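Protein giant-lens (Drosophila melanogaster, PDB 3CGU) inhibits Egfr signalling in fly development by sequestering the activating ligand spitz, without binding the receptor itself. Local coordinates at the interface of chains A and B. Numbering follows the deposited sequence. Chains: chain A/B, Protein giant-lens.

The interface of chains A and B. Residues chain A 121, 174-176; chain B 166, 168-169, 171.
With CG anti to its backbone N (chi1 175°), B:Leu169 spreads its two methyls between different groups of chain A. CD1 sits over the flat face of the A:Asn175 amide, whose chi1 of -87° lays the side chain alongside the leucine, both pointing the same way. The evidence is that B:Leu169 CD1 lies 3.6 Å from the amide oxygen A:Asn175 OD1 and about equally far from CG and ND2, so the contact is van der Waals packing on the amide group. The other methyl, B:Leu169 CD2, meets A:Val121 CG2 at 4.0 Å, the two side chains crossing at roughly a right angle. An alanine in place of A:Asn175 removes the amide, and B:Leu169 CD1 would probably lose its packing partner on this side. Main-chain pairing is supported by the amide N of A:Ser176, which donates to the carbonyl O of B:Phe168 at 3.1 Å. The bond is nearly straight at the hydrogen (169°), although the donor stands above the carbonyl plane. B:Phe168 CB also lies 3.6 Å from the carbonyl O of A:Ser176. Two-fold symmetry repeats the patch with chains exchanged, though this dimer of unliganded Argos may be a product of crystal packing. Antiparallel bridging of A:Asn175 with B:Leu169 sets strand 169-176 of one copy against its counterpart in the other, within two-fingered domain 3, with A:Val121 beside it on a loop of domain 2.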
loop_
_atom_site.group_PDB
_atom_site.type_symbol
_atom_site.label_atom_id
_atom_site.label_comp_id
_atom_site.label_asym_id
_atom_site.label_seq_id
_atom_site.Cartn_x
_atom_site.Cartn_y
_atom_site.Cartn_z
ATOM N N VAL A 121 4.782 -11.814 -2.724
ATOM C CA VAL A 121 3.714 -10.947 -3.203
ATOM C C VAL A 121 3.318 -11.256 -4.639
ATOM O O VAL A 121 4.165 -11.543 -5.473
ATOM C CB VAL A 121 4.108 -9.470 -3.044
ATOM C CG1 VAL A 121 3.147 -8.550 -3.795
ATOM C CG2 VAL A 121 4.162 -9.123 -1.559
ATOM N N ILE A 174 7.783 -2.028 -7.262
ATOM C CA ILE A 174 8.875 -2.539 -8.074
ATOM C C ILE A 174 9.350 -3.896 -7.562
ATOM O O ILE A 174 9.914 -4.013 -6.463
ATOM C CB ILE A 174 10.037 -1.502 -8.225
ATOM C CG1 ILE A 174 11.365 -2.203 -8.480
ATOM C CG2 ILE A 174 10.149 -0.616 -6.999
ATOM C CD1 ILE A 174 11.663 -2.369 -9.944
ATOM N N ASN A 175 9.079 -4.922 -8.360
ATOM C CA ASN A 175 9.482 -6.286 -8.064
ATOM C C ASN A 175 10.736 -6.710 -8.808
ATOM O O ASN A 175 10.786 -6.683 -10.049
ATOM C CB ASN A 175 8.349 -7.258 -8.390
ATOM C CG ASN A 175 7.381 -7.420 -7.236
ATOM O OD1 ASN A 175 6.301 -6.836 -7.235
ATOM N ND2 ASN A 175 7.781 -8.191 -6.226
ATOM N N SER A 176 11.745 -7.106 -8.038
ATOM C CA SER A 176 12.977 -7.634 -8.599
ATOM C C SER A 176 12.863 -9.168 -8.698
ATOM O O SER A 176 12.776 -9.869 -7.684
ATOM C CB SER A 176 14.164 -7.184 -7.743
ATOM O OG SER A 176 15.382 -7.766 -8.180
ATOM N N GLN B 166 10.200 -5.754 1.260
ATOM C CA GLN B 166 11.009 -6.929 1.581
ATOM C C GLN B 166 12.247 -7.016 0.686
ATOM O O GLN B 166 12.520 -6.104 -0.090
ATOM C CB GLN B 166 10.176 -8.215 1.536
ATOM C CG GLN B 166 9.279 -8.354 0.328
ATOM C CD GLN B 166 8.013 -9.150 0.641
ATOM O OE1 GLN B 166 7.278 -8.824 1.588
ATOM N NE2 GLN B 166 7.748 -10.190 -0.160
ATOM N N PHE B 168 13.130 -8.167 -1.957
ATOM C CA PHE B 168 13.035 -7.998 -3.404
ATOM C C PHE B 168 11.852 -7.150 -3.853
ATOM O O PHE B 168 11.380 -7.290 -4.970
ATOM C CB PHE B 168 13.015 -9.366 -4.095
ATOM C CG PHE B 168 14.261 -10.185 -3.851
ATOM C CD1 PHE B 168 14.187 -11.414 -3.193
ATOM C CD2 PHE B 168 15.507 -9.717 -4.264
ATOM C CE1 PHE B 168 15.330 -12.167 -2.957
ATOM C CE2 PHE B 168 16.656 -10.468 -4.035
ATOM C CZ PHE B 168 16.566 -11.694 -3.384
ATOM N N LEU B 169 11.391 -6.259 -2.985
ATOM C CA LEU B 169 10.223 -5.447 -3.268
ATOM C C LEU B 169 10.357 -4.049 -2.675
ATOM O O LEU B 169 10.482 -3.893 -1.452
ATOM C CB LEU B 169 8.973 -6.121 -2.707
ATOM C CG LEU B 169 7.684 -5.307 -2.834
ATOM C CD1 LEU B 169 7.317 -5.112 -4.291
ATOM C CD2 LEU B 169 6.555 -5.992 -2.099
ATOM N N GLU B 171 8.607 0.042 -2.825
ATOM C CA GLU B 171 7.389 0.756 -3.142
ATOM C C GLU B 171 7.693 2.250 -3.162
ATOM O O GLU B 171 8.137 2.803 -2.163
ATOM C CB GLU B 171 6.322 0.446 -2.099
ATOM C CG GLU B 171 5.083 1.317 -2.217
ATOM C CD GLU B 171 4.133 1.137 -1.034
ATOM O OE1 GLU B 171 3.640 2.166 -0.501
ATOM O OE2 GLU B 171 3.893 -0.032 -0.628
#